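Local coordinates for 23S rRNA (guanine(2535)-N(1))-methyltransferase (Streptomyces viridochromogenes, PDB 1O9G), which methylates N1 of guanine-2535 in 23S ribosomal RNA, with S-adenosyl-L-methionine as methyl donor, and so confers resistance to the orthosomycin antibiotic avilamycin, at residues 8-13 and 32-37; 54-59 and 79-84; 69-74 and 136-141; 88-93 and 149-154. The protein carries 3 engineered substitutions. All coordinates share one frame; numbering follows the deposited sequence.

In the fold
Contact 2, deep in the protein, is the pairing of two parallel strands, ruled by regular backbone bonds. Contact 4 continues the same sheet outward: strand 147-151 pairs with strand 77-84 of contact 2, but its contact with helix 87-98 lies at the surface and is made by aliphatic side chains. Contact 3 sets the end of helix 64-72, the connection between the two strands of contact 2, against helix 122-140, mixing leucine packing with bridging waters. Contact 1 is partly buried, a loop laid on helix 33-45 around one arginine. Contacts 1 and 3 meet where Thr37 OG1 and His73 NE2 probably hydrogen-bond; Leu69 of contact 3 packs on Leu55 of contact 2.

Contact 1. Residues 8-13 and 32-37; sequences VERMDS and PVRLAT. Engineered in segment 8-13: Met11 (natural residue Ile).
Ser13 and Val33 form the tighter end of this contact: Ser13 CB rests 3.7 Å from Val33 CG1, and Ser13 OG sits close to Val33 CB. Val33 is buried and also packs on Tyr64 and Leu72 of helix 64-72. Beside it the engineered selenomethionine Met11 bends at chi2 and chi3, and its methyl CE ends 3.5 Å from Arg34 CG, with SE 4.3 Å from Val33 CG1; Met11 is poorly ordered, as is Arg10, so these distances should be read with care. In the fold this is a loop without regular structure lying over the first turns of helix 33-45, whose Leu35 packs on the sheet strands 228-232 and 235-241. The other end is looser and faces solvent. Here Arg34 stretches out, all-anti from CG to NE, toward the loop backbone. One guanidinium face takes Arg10 N, 3.7 Å above its plane. Val8 O is 3.0 Å from Arg34 NH2, at too poor an angle to count as a hydrogen bond; NH2 instead bonds Ala7 O, and Tyr4 makes a cation-pi contact with the group. Arg10 crosses Arg34 at about a right angle; Arg10 NE and Arg34 NH1, like charges not in contact, are 4.7 Å apart.

Contact 2. Residues 54-59 and 79-84; sequences TLWDPC and QVIASD
Ser83 OG and Ile81 O both lie at the edge of the Trp56 indole, close to its plane, while Pro58 CB lies over one face, 3.5 Å above the plane and toward the rim. CG of Trp56 is anti to the backbone N (chi1 -180°). The CD1/NE1 edge of the ring is turned to strand 77-84, and Trp56 NE1 gives Ser83 OG a hydrogen bond of 3.1 Å, nearly straight at 162°, only 10° out of the ring plane. Ser83 OG also hydrogen-bonds a water that lies 2.7 Å from Pro58 O. Ile81 CG2 packs 3.7 Å from Trp56 CD1, and Val163 and Leu164 of helix 160-164 cover this face of the sheet. The face bearing Leu55, Val80 and Ala82 turns instead to Leu66 of helix 64-72. Between the strands the ladder runs in parallel register: Leu55 N to Gln79 O, Ile81 N to Leu55 O, Asp57 N to Ile81 O at 2.9 Å, and Ser83 N to Asp57 O. At the far end Gln79 NE2 makes a weak bond to Thr54 OG1; the Gln79 oxygen OE1 is taken by Ser167. At the carboxyl end of strand 53-57, Asp57 OD1 accepts from Cys59 N (3.0 Å) in an Asx turn and also bonds Thr174, whereas Asp84 OD2 receives Gly61 N. Two parallel strands joined through helix 64-72, with acidic residues at their carboxyl ends and a glycine-containing loop between, are the start of the Rossmann-like class I methyltransferase fold, where relatives bind S-adenosylmethionine.

Contact 3. Residues 69-74 and 136-141; sequences LGLLHR and ERLTAE
Glu141 OE1 has three waters gathered round it, between the carboxylate and the carbonyl end of helix 64-72; two clearly donate to it. One of these stands 2.9 Å from Glu141 OE1 and donates also to Leu71 O at 2.7 Å. The other, 2.8 Å from Glu141 OE1, gives its second proton to Leu72 O. The third water lies 2.7 Å from Glu141 OE1 and is also near Leu72 O, with more acceptors around it than protons. Leu71 O and Glu141 OE1 themselves stay 4.0 Å apart. Beside this hydrated seam is an apolar patch: Leu138 CD1 lies 4.1 Å from Leu71 CD2 and 3.7 Å from Arg74 CD. Arg74 gets there through a bend, chi2 66°, which turns CD away from a straight course while CG stays 3.5 Å from Glu141 O. That carbonyl oxygen lies over one face of the guanidinium, and Leu138 CD1 sits near its plane at the edge. The charged end is held by the chain following helix 122-140: NE bonds Gly143 O and NH2 bonds Ala144 O. Leu71 and Leu138 also meet further apolar neighbours, Leu100 for the first and Leu105 for the second. The contact thus joins the carboxyl ends of two helices. Since the carboxylate and the helix-end carbonyls are both acceptors, the waters supply the protons that either partner lacks, and the bonds they donate to Glu141 would tend to favour its charged form.

Contact 4. Residues 88-93 and 149-154; sequences APLELA and IRTADV
Helix 87-98 lies against strand 147-151, an outermost strand of the Rossmann-like sheet, and Leu90 and Ala93 are its points of contact. The axes of 88-93 and 149-151 run almost antiparallel (173°) and come within 9.5 Å. Helix 87-98 opens the long connection from strand 77-84 to its neighbour 147-151, which also includes helices 102-119 and 122-140. Ile149 reaches the helix with CD1: CG1 stands anti to the backbone N (chi1 177°) and CD1 continues nearly straight (chi2 164°), ending 3.5 Å from Ala93 CB and 3.8 Å from Leu90 CD2. Leu90 and Ile149 lie alongside one another, their chains pointing opposite ways. The other methyl of Leu90, CD1, comes up to Thr151, 3.3 Å from OG1 and 3.8 Å from CA, while Arg150 O lies 4.0 Å from it. Leu90 also packs on Cys60 and Asp84, and Ile149 on Ala82 of strand 77-84, to which Arg150 is tied by a backbone hydrogen bond. Between helix and strand, then, the hold is van der Waals contact, methyl on methyl at Ile149 and methyl on oxygen at Thr151, while the strand's place in the sheet depends on backbone bonds to its neighbour.

Contact 1. Residues 8-13 and 32-37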
loop_
_atom_site.group_PDB
_atom_site.type_symbol
_atom_site.label_atom_id
_atom_site.label_comp_id
_atom_site.label_asym_id
_atom_site.label_seq_id
_atom_site.Cartn_x
_atom_site.Cartn_y
_atom_site.Cartn_z
ATOM N N VAL A 8 -2.777 -0.271 -18.701
ATOM C CA VAL A 8 -2.297 -0.246 -20.087
ATOM C C VAL A 8 -2.310 1.167 -20.673
ATOM O O VAL A 8 -1.390 1.553 -21.395
ATOM C CB VAL A 8 -3.151 -1.180 -20.990
ATOM C CG1 VAL A 8 -2.755 -1.049 -22.466
ATOM C CG2 VAL A 8 -3.033 -2.624 -20.521
ATOM N N GLU A 9 -3.355 1.928 -20.370
ATOM C CA GLU A 9 -3.423 3.327 -20.776
ATOM C C GLU A 9 -3.151 4.213 -19.567
ATOM O O GLU A 9 -3.703 3.984 -18.487
ATOM C CB GLU A 9 -4.786 3.640 -21.399
ATOM C CG GLU A 9 -4.958 3.056 -22.795
ATOM C CD GLU A 9 -6.236 2.252 -22.949
ATOM O OE1 GLU A 9 -7.330 2.849 -22.861
ATOM O OE2 GLU A 9 -6.147 1.026 -23.168
ATOM N N ARG A 10 -2.283 5.208 -19.748
ATOM C CA ARG A 10 -1.920 6.127 -18.670
ATOM C C ARG A 10 -3.143 6.937 -18.249
ATOM O O ARG A 10 -3.709 7.693 -19.043
ATOM C CB ARG A 10 -0.781 7.057 -19.100
ATOM C CG ARG A 10 -0.218 7.921 -17.974
ATOM C CD ARG A 10 1.283 8.185 -18.070
ATOM N NE ARG A 10 1.670 8.808 -19.339
ATOM C CZ ARG A 10 2.803 9.484 -19.549
ATOM N NH1 ARG A 10 3.698 9.648 -18.578
ATOM N NH2 ARG A 10 3.044 10.005 -20.748
HETATM N N MSE A 11 -3.530 6.767 -16.989
HETATM C CA MSE A 11 -4.786 7.292 -16.465
HETATM C C MSE A 11 -4.672 8.748 -16.030
HETATM O O MSE A 11 -3.580 9.324 -15.999
HETATM C CB MSE A 11 -5.234 6.450 -15.261
HETATM C CG MSE A 11 -4.354 6.618 -14.010
HETATM SE SE MSE A 11 -3.645 4.960 -13.241
HETATM C CE MSE A 11 -2.838 4.189 -14.819
ATOM N N ASP A 12 -5.819 9.328 -15.691
ATOM C CA ASP A 12 -5.871 10.596 -14.979
ATOM C C ASP A 12 -5.865 10.284 -13.483
ATOM O O ASP A 12 -6.926 10.123 -12.869
ATOM C CB ASP A 12 -7.130 11.377 -15.366
ATOM C CG ASP A 12 -7.385 12.567 -14.457
ATOM O OD1 ASP A 12 -8.571 12.874 -14.204
ATOM O OD2 ASP A 12 -6.466 13.243 -13.949
ATOM N N SER A 13 -4.671 10.186 -12.905
ATOM C CA SER A 13 -4.531 9.864 -11.481
ATOM C C SER A 13 -4.256 11.113 -10.642
ATOM O O SER A 13 -3.717 11.016 -9.534
ATOM C CB SER A 13 -3.412 8.834 -11.272
ATOM O OG SER A 13 -2.136 9.452 -11.268
ATOM N N PRO A 32 4.399 5.858 -7.356
ATOM C CA PRO A 32 3.616 6.159 -8.565
ATOM C C PRO A 32 2.294 5.403 -8.600
ATOM O O PRO A 32 2.299 4.192 -8.439
ATOM C CB PRO A 32 4.513 5.701 -9.719
ATOM C CG PRO A 32 5.797 5.414 -9.142
ATOM C CD PRO A 32 5.687 5.227 -7.674
ATOM N N VAL A 33 1.189 6.111 -8.792
ATOM C CA VAL A 33 -0.128 5.498 -8.817
ATOM C C VAL A 33 -0.219 4.406 -9.876
ATOM O O VAL A 33 -0.753 3.335 -9.625
ATOM C CB VAL A 33 -1.218 6.552 -9.034
ATOM C CG1 VAL A 33 -2.574 5.903 -9.181
ATOM C CG2 VAL A 33 -1.214 7.558 -7.848
ATOM N N ARG A 34 0.308 4.667 -11.065
ATOM C CA ARG A 34 0.179 3.679 -12.125
ATOM C C ARG A 34 0.851 2.353 -11.763
ATOM O O ARG A 34 0.322 1.274 -12.036
ATOM C CB ARG A 34 0.747 4.225 -13.427
ATOM C CG ARG A 34 0.524 3.327 -14.604
ATOM C CD ARG A 34 1.057 3.871 -15.889
ATOM N NE ARG A 34 0.498 3.152 -17.025
ATOM C CZ ARG A 34 0.896 3.329 -18.280
ATOM N NH1 ARG A 34 1.857 4.202 -18.565
ATOM N NH2 ARG A 34 0.336 2.635 -19.260
ATOM N N LEU A 35 2.020 2.431 -11.163
ATOM C CA LEU A 35 2.738 1.242 -10.761
ATOM C C LEU A 35 2.006 0.569 -9.604
ATOM O O LEU A 35 1.955 -0.661 -9.520
ATOM C CB LEU A 35 4.185 1.577 -10.397
ATOM C CG LEU A 35 5.064 0.410 -10.008
ATOM C CD1 LEU A 35 5.056 -0.669 -11.091
ATOM C CD2 LEU A 35 6.481 0.868 -9.746
ATOM N N ALA A 36 1.460 1.357 -8.694
ATOM C CA ALA A 36 0.704 0.771 -7.570
ATOM C C ALA A 36 -0.448 -0.090 -8.064
ATOM O O ALA A 36 -0.627 -1.235 -7.622
ATOM C CB ALA A 36 0.187 1.844 -6.647
ATOM N N THR A 37 -1.215 0.442 -8.996
ATOM C CA THR A 37 -2.390 -0.277 -9.482
ATOM C C THR A 37 -1.966 -1.484 -10.344
ATOM O O THR A 37 -2.608 -2.515 -10.300
ATOM C CB THR A 37 -3.361 0.662 -10.175
ATOM O OG1 THR A 37 -4.539 -0.074 -10.518
ATOM C CG2 THR A 37 -2.835 1.198 -11.454
#

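Contact 2. Residues 54-59 and 79-84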
loop_
_atom_site.group_PDB
_atom_site.type_symbol
_atom_site.label_atom_id
_atom_site.label_comp_id
_atom_site.label_asym_id
_atom_site.label_seq_id
_atom_site.Cartn_x
_atom_site.Cartn_y
_atom_site.Cartn_z
ATOM N N THR A 54 -8.878 -8.618 1.487
ATOM C CA THR A 54 -8.274 -7.928 2.585
ATOM C C THR A 54 -6.818 -7.678 2.226
ATOM O O THR A 54 -6.072 -8.617 1.915
ATOM C CB THR A 54 -8.395 -8.763 3.845
ATOM O OG1 THR A 54 -9.793 -8.860 4.195
ATOM C CG2 THR A 54 -7.651 -8.109 4.993
ATOM N N LEU A 55 -6.432 -6.408 2.217
ATOM C CA LEU A 55 -5.089 -5.963 1.837
ATOM C C LEU A 55 -4.348 -5.397 3.044
ATOM O O LEU A 55 -4.888 -4.557 3.755
ATOM C CB LEU A 55 -5.210 -4.891 0.777
ATOM C CG LEU A 55 -3.972 -4.099 0.332
ATOM C CD1 LEU A 55 -2.981 -4.968 -0.294
ATOM C CD2 LEU A 55 -4.326 -2.928 -0.567
ATOM N N TRP A 56 -3.100 -5.851 3.235
ATOM C CA TRP A 56 -2.263 -5.444 4.351
ATOM C C TRP A 56 -0.961 -4.852 3.810
ATOM O O TRP A 56 -0.289 -5.468 2.981
ATOM C CB TRP A 56 -1.951 -6.668 5.190
ATOM C CG TRP A 56 -1.103 -6.509 6.419
ATOM C CD1 TRP A 56 -0.826 -5.378 7.127
ATOM C CD2 TRP A 56 -0.490 -7.592 7.132
ATOM N NE1 TRP A 56 -0.068 -5.691 8.229
ATOM C CE2 TRP A 56 0.167 -7.034 8.252
ATOM C CE3 TRP A 56 -0.375 -8.966 6.901
ATOM C CZ2 TRP A 56 0.888 -7.799 9.151
ATOM C CZ3 TRP A 56 0.357 -9.741 7.816
ATOM C CH2 TRP A 56 0.969 -9.150 8.920
ATOM N N ASP A 57 -0.590 -3.688 4.358
ATOM C CA ASP A 57 0.719 -3.104 4.168
ATOM C C ASP A 57 1.405 -3.057 5.531
ATOM O O ASP A 57 1.078 -2.208 6.369
ATOM C CB ASP A 57 0.626 -1.721 3.566
ATOM C CG ASP A 57 1.966 -1.156 3.208
ATOM O OD1 ASP A 57 3.009 -1.656 3.718
ATOM O OD2 ASP A 57 2.060 -0.211 2.396
ATOM N N PRO A 58 2.297 -4.022 5.786
ATOM C CA PRO A 58 3.011 -4.156 7.067
ATOM C C PRO A 58 4.270 -3.299 7.206
ATOM O O PRO A 58 4.965 -3.382 8.227
ATOM C CB PRO A 58 3.394 -5.633 7.099
ATOM C CG PRO A 58 3.684 -5.954 5.664
ATOM C CD PRO A 58 2.638 -5.146 4.898
ATOM N N CYS A 59 4.576 -2.506 6.186
ATOM C CA CYS A 59 5.625 -1.491 6.251
ATOM C C CYS A 59 5.065 -0.232 5.652
ATOM O O CYS A 59 5.551 0.293 4.660
ATOM C CB CYS A 59 6.897 -1.885 5.525
ATOM S SG CYS A 59 7.498 -3.529 5.861
ATOM N N GLN A 79 -11.401 -4.637 3.275
ATOM C CA GLN A 79 -10.785 -3.886 4.369
ATOM C C GLN A 79 -9.303 -3.761 4.077
ATOM O O GLN A 79 -8.749 -4.584 3.330
ATOM C CB GLN A 79 -10.959 -4.574 5.718
ATOM C CG GLN A 79 -10.213 -5.840 5.806
ATOM C CD GLN A 79 -10.381 -6.569 7.110
ATOM O OE1 GLN A 79 -9.914 -6.093 8.154
ATOM N NE2 GLN A 79 -11.021 -7.749 7.059
ATOM N N VAL A 80 -8.676 -2.774 4.679
ATOM C CA VAL A 80 -7.238 -2.632 4.638
ATOM C C VAL A 80 -6.682 -2.573 6.059
ATOM O O VAL A 80 -7.333 -2.129 7.002
ATOM C CB VAL A 80 -6.794 -1.393 3.805
ATOM C CG1 VAL A 80 -7.270 -1.510 2.384
ATOM C CG2 VAL A 80 -7.300 -0.109 4.378
ATOM N N ILE A 81 -5.431 -3.042 6.150
ATOM C CA ILE A 81 -4.691 -3.070 7.393
ATOM C C ILE A 81 -3.335 -2.438 7.160
ATOM O O ILE A 81 -2.644 -2.807 6.227
ATOM C CB ILE A 81 -4.517 -4.520 7.894
ATOM C CG1 ILE A 81 -5.903 -5.186 8.022
ATOM C CG2 ILE A 81 -3.754 -4.527 9.195
ATOM C CD1 ILE A 81 -5.896 -6.671 8.310
ATOM N N ALA A 82 -2.966 -1.522 8.051
ATOM C CA ALA A 82 -1.659 -0.870 7.999
ATOM C C ALA A 82 -0.898 -1.151 9.289
ATOM O O ALA A 82 -1.442 -1.091 10.387
ATOM C CB ALA A 82 -1.800 0.581 7.839
ATOM N N SER A 83 0.381 -1.405 9.134
ATOM C CA SER A 83 1.248 -1.437 10.294
ATOM C C SER A 83 2.677 -1.074 9.908
ATOM O O SER A 83 3.059 -1.148 8.724
ATOM C CB SER A 83 1.162 -2.793 11.007
ATOM O OG SER A 83 1.565 -3.880 10.194
ATOM N N ASP A 84 3.436 -0.625 10.893
ATOM C CA ASP A 84 4.848 -0.276 10.731
ATOM C C ASP A 84 5.484 -0.177 12.115
ATOM O O ASP A 84 4.794 -0.155 13.115
ATOM C CB ASP A 84 5.019 1.034 9.973
ATOM C CG ASP A 84 6.299 1.092 9.142
ATOM O OD1 ASP A 84 7.307 0.490 9.562
ATOM O OD2 ASP A 84 6.393 1.734 8.087
HETATM O O HOH W 1 4.114 -4.342 10.550
#

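Contact 3. Residues 69-74 and 136-141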
loop_
_atom_site.group_PDB
_atom_site.type_symbol
_atom_site.label_atom_id
_atom_site.label_comp_id
_atom_site.label_asym_id
_atom_site.label_seq_id
_atom_site.Cartn_x
_atom_site.Cartn_y
_atom_site.Cartn_z
ATOM N N LEU A 69 -4.393 2.698 -2.964
ATOM C CA LEU A 69 -5.020 1.455 -3.343
ATOM C C LEU A 69 -6.415 1.323 -2.790
ATOM O O LEU A 69 -7.332 0.863 -3.465
ATOM C CB LEU A 69 -4.173 0.287 -2.951
ATOM C CG LEU A 69 -2.850 0.210 -3.711
ATOM C CD1 LEU A 69 -1.983 -0.872 -3.059
ATOM C CD2 LEU A 69 -3.083 -0.087 -5.202
ATOM N N GLY A 70 -6.593 1.746 -1.541
ATOM C CA GLY A 70 -7.876 1.700 -0.879
ATOM C C GLY A 70 -8.956 2.481 -1.621
ATOM O O GLY A 70 -10.074 2.000 -1.787
ATOM N N LEU A 71 -8.623 3.676 -2.101
ATOM C CA LEU A 71 -9.557 4.501 -2.852
ATOM C C LEU A 71 -9.714 3.992 -4.281
ATOM O O LEU A 71 -10.809 3.764 -4.764
ATOM C CB LEU A 71 -9.156 5.983 -2.824
ATOM C CG LEU A 71 -9.187 6.660 -1.447
ATOM C CD1 LEU A 71 -8.564 8.042 -1.512
ATOM C CD2 LEU A 71 -10.591 6.695 -0.911
ATOM N N LEU A 72 -8.596 3.784 -4.947
ATOM C CA LEU A 72 -8.632 3.425 -6.359
ATOM C C LEU A 72 -9.317 2.076 -6.568
ATOM O O LEU A 72 -10.097 1.921 -7.521
ATOM C CB LEU A 72 -7.221 3.456 -6.955
ATOM C CG LEU A 72 -7.094 3.301 -8.455
ATOM C CD1 LEU A 72 -7.877 4.359 -9.179
ATOM C CD2 LEU A 72 -5.644 3.376 -8.839
ATOM N N HIS A 73 -9.089 1.137 -5.660
ATOM C CA HIS A 73 -9.581 -0.226 -5.776
ATOM C C HIS A 73 -10.641 -0.590 -4.735
ATOM O O HIS A 73 -10.812 -1.758 -4.376
ATOM C CB HIS A 73 -8.410 -1.211 -5.753
ATOM C CG HIS A 73 -7.579 -1.147 -6.987
ATOM N ND1 HIS A 73 -7.983 -1.707 -8.172
ATOM C CD2 HIS A 73 -6.399 -0.534 -7.242
ATOM C CE1 HIS A 73 -7.078 -1.456 -9.102
ATOM N NE2 HIS A 73 -6.104 -0.749 -8.557
ATOM N N ARG A 74 -11.359 0.415 -4.264
ATOM C CA ARG A 74 -12.400 0.239 -3.267
ATOM C C ARG A 74 -13.352 -0.890 -3.603
ATOM O O ARG A 74 -13.697 -1.668 -2.718
ATOM C CB ARG A 74 -13.166 1.525 -3.093
ATOM C CG ARG A 74 -14.377 1.481 -2.185
ATOM C CD ARG A 74 -13.945 1.225 -0.765
ATOM N NE ARG A 74 -15.031 0.933 0.166
ATOM C CZ ARG A 74 -15.513 -0.284 0.427
ATOM N NH1 ARG A 74 -15.091 -1.360 -0.226
ATOM N NH2 ARG A 74 -16.354 -0.398 1.402
ATOM N N GLU A 136 -17.140 11.209 -3.810
ATOM C CA GLU A 136 -18.234 10.735 -4.640
ATOM C C GLU A 136 -17.959 9.321 -5.172
ATOM O O GLU A 136 -18.856 8.477 -5.154
ATOM C CB GLU A 136 -18.550 11.723 -5.772
ATOM C CG GLU A 136 -19.047 13.068 -5.247
ATOM C CD GLU A 136 -19.125 14.157 -6.302
ATOM O OE1 GLU A 136 -18.519 14.007 -7.392
ATOM O OE2 GLU A 136 -19.803 15.171 -6.021
ATOM N N ARG A 137 -16.741 9.051 -5.621
ATOM C CA ARG A 137 -16.357 7.714 -6.057
ATOM C C ARG A 137 -16.385 6.711 -4.891
ATOM O O ARG A 137 -16.942 5.625 -5.046
ATOM C CB ARG A 137 -14.987 7.710 -6.775
ATOM C CG ARG A 137 -15.042 8.316 -8.159
ATOM C CD ARG A 137 -13.810 8.112 -9.047
ATOM N NE ARG A 137 -12.622 8.869 -8.634
ATOM C CZ ARG A 137 -12.347 10.132 -8.981
ATOM N NH1 ARG A 137 -13.188 10.841 -9.735
ATOM N NH2 ARG A 137 -11.213 10.701 -8.579
ATOM N N LEU A 138 -15.877 7.102 -3.734
ATOM C CA LEU A 138 -15.840 6.221 -2.587
ATOM C C LEU A 138 -17.257 5.811 -2.179
ATOM O O LEU A 138 -17.535 4.637 -1.929
ATOM C CB LEU A 138 -15.093 6.863 -1.412
ATOM C CG LEU A 138 -15.037 6.116 -0.070
ATOM C CD1 LEU A 138 -14.235 4.841 -0.240
ATOM C CD2 LEU A 138 -14.426 6.970 0.990
ATOM N N THR A 139 -18.157 6.776 -2.114
ATOM C CA THR A 139 -19.542 6.559 -1.743
ATOM C C THR A 139 -20.208 5.575 -2.709
ATOM O O THR A 139 -20.902 4.656 -2.273
ATOM C CB THR A 139 -20.262 7.924 -1.748
ATOM O OG1 THR A 139 -19.692 8.744 -0.717
ATOM C CG2 THR A 139 -21.733 7.799 -1.412
ATOM N N ALA A 140 -20.004 5.766 -4.011
ATOM C CA ALA A 140 -20.628 4.922 -5.022
ATOM C C ALA A 140 -20.010 3.517 -5.124
ATOM O O ALA A 140 -20.679 2.589 -5.519
ATOM C CB ALA A 140 -20.629 5.615 -6.379
ATOM N N GLU A 141 -18.756 3.375 -4.730
ATOM C CA GLU A 141 -17.996 2.134 -4.929
ATOM C C GLU A 141 -17.946 1.236 -3.691
ATOM O O GLU A 141 -17.253 0.216 -3.699
ATOM C CB GLU A 141 -16.583 2.474 -5.457
ATOM C CG GLU A 141 -16.628 3.071 -6.857
ATOM C CD GLU A 141 -15.336 3.713 -7.358
ATOM O OE1 GLU A 141 -14.278 3.547 -6.728
ATOM O OE2 GLU A 141 -15.435 4.415 -8.393
HETATM O O HOH W 2 -13.306 4.768 -4.304
HETATM O O HOH W 3 -11.897 4.487 -7.718
HETATM O O HOH W 4 -12.955 1.088 -7.081
#

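Contact 4. Residues 88-93 and 149-154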
loop_
_atom_site.group_PDB
_atom_site.type_symbol
_atom_site.label_atom_id
_atom_site.label_comp_id
_atom_site.label_asym_id
_atom_site.label_seq_id
_atom_site.Cartn_x
_atom_site.Cartn_y
_atom_site.Cartn_z
ATOM N N ALA A 88 6.634 7.707 14.133
ATOM C CA ALA A 88 6.699 8.877 13.255
ATOM C C ALA A 88 5.870 8.708 11.984
ATOM O O ALA A 88 4.925 9.475 11.759
ATOM C CB ALA A 88 8.161 9.245 12.915
ATOM N N PRO A 89 6.168 7.696 11.166
ATOM C CA PRO A 89 5.406 7.515 9.937
ATOM C C PRO A 89 3.934 7.355 10.282
ATOM O O PRO A 89 3.093 7.865 9.552
ATOM C CB PRO A 89 5.985 6.223 9.331
ATOM C CG PRO A 89 6.818 5.589 10.395
ATOM C CD PRO A 89 7.198 6.657 11.336
ATOM N N LEU A 90 3.634 6.687 11.389
ATOM C CA LEU A 90 2.268 6.257 11.640
ATOM C C LEU A 90 1.265 7.365 11.882
ATOM O O LEU A 90 0.107 7.207 11.551
ATOM C CB LEU A 90 2.215 5.209 12.723
ATOM C CG LEU A 90 2.855 3.853 12.401
ATOM C CD1 LEU A 90 2.772 2.928 13.581
ATOM C CD2 LEU A 90 2.171 3.235 11.208
ATOM N N GLU A 91 1.714 8.484 12.426
ATOM C CA GLU A 91 0.861 9.649 12.603
ATOM C C GLU A 91 0.362 10.116 11.244
ATOM O O GLU A 91 -0.815 10.394 11.064
ATOM C CB GLU A 91 1.618 10.823 13.288
ATOM C CG GLU A 91 2.164 10.619 14.710
ATOM C CD GLU A 91 2.843 11.884 15.308
ATOM O OE1 GLU A 91 3.294 12.750 14.530
ATOM O OE2 GLU A 91 2.951 12.038 16.549
ATOM N N LEU A 92 1.253 10.167 10.265
ATOM C CA LEU A 92 0.867 10.594 8.933
ATOM C C LEU A 92 0.031 9.522 8.235
ATOM O O LEU A 92 -0.936 9.847 7.561
ATOM C CB LEU A 92 2.081 10.939 8.104
ATOM C CG LEU A 92 1.783 11.727 6.819
ATOM C CD1 LEU A 92 1.250 13.145 7.105
ATOM C CD2 LEU A 92 3.052 11.821 6.022
ATOM N N ALA A 93 0.373 8.247 8.427
ATOM C CA ALA A 93 -0.409 7.151 7.867
ATOM C C ALA A 93 -1.845 7.201 8.358
ATOM O O ALA A 93 -2.781 6.964 7.609
ATOM C CB ALA A 93 0.204 5.784 8.138
ATOM N N ILE A 149 -4.985 0.480 11.821
ATOM C CA ILE A 149 -3.572 0.805 11.844
ATOM C C ILE A 149 -3.026 0.610 13.250
ATOM O O ILE A 149 -3.599 1.099 14.207
ATOM C CB ILE A 149 -3.315 2.232 11.286
ATOM C CG1 ILE A 149 -1.846 2.622 11.363
ATOM C CG2 ILE A 149 -4.146 3.308 11.997
ATOM C CD1 ILE A 149 -1.511 3.813 10.480
ATOM N N ARG A 150 -1.903 -0.104 13.353
ATOM C CA ARG A 150 -1.240 -0.381 14.645
ATOM C C ARG A 150 0.288 -0.376 14.424
ATOM O O ARG A 150 0.780 -0.567 13.325
ATOM C CB ARG A 150 -1.633 -1.765 15.241
ATOM C CG ARG A 150 -3.043 -1.911 15.809
ATOM C CD ARG A 150 -3.264 -3.212 16.551
ATOM N NE ARG A 150 -4.628 -3.342 17.134
ATOM C CZ ARG A 150 -5.752 -3.488 16.439
ATOM N NH1 ARG A 150 -5.788 -3.518 15.115
ATOM N NH2 ARG A 150 -6.877 -3.611 17.109
ATOM N N THR A 151 1.030 -0.162 15.497
ATOM C CA THR A 151 2.478 -0.374 15.513
ATOM C C THR A 151 2.805 -1.850 15.640
ATOM O O THR A 151 2.281 -2.532 16.519
ATOM C CB THR A 151 3.088 0.350 16.698
ATOM O OG1 THR A 151 2.714 1.729 16.654
ATOM C CG2 THR A 151 4.583 0.345 16.601
ATOM N N ALA A 152 3.663 -2.341 14.770
ATOM C CA ALA A 152 4.202 -3.705 14.848
ATOM C C ALA A 152 5.447 -3.896 13.979
ATOM O O ALA A 152 5.529 -3.406 12.857
ATOM C CB ALA A 152 3.150 -4.705 14.469
ATOM N N ASP A 153 6.418 -4.621 14.521
ATOM C CA ASP A 153 7.611 -4.999 13.786
ATOM C C ASP A 153 7.299 -6.208 12.920
ATOM O O ASP A 153 7.036 -7.269 13.441
ATOM C CB ASP A 153 8.738 -5.323 14.770
ATOM C CG ASP A 153 10.040 -5.647 14.084
ATOM O OD1 ASP A 153 10.107 -5.620 12.837
ATOM O OD2 ASP A 153 11.064 -5.936 14.727
ATOM N N VAL A 154 7.305 -6.025 11.603
ATOM C CA VAL A 154 6.965 -7.068 10.642
ATOM C C VAL A 154 7.927 -8.250 10.730
ATOM O O VAL A 154 7.573 -9.356 10.367
ATOM C CB VAL A 154 6.927 -6.501 9.196
ATOM C CG1 VAL A 154 8.331 -6.083 8.702
ATOM C CG2 VAL A 154 6.315 -7.504 8.249
#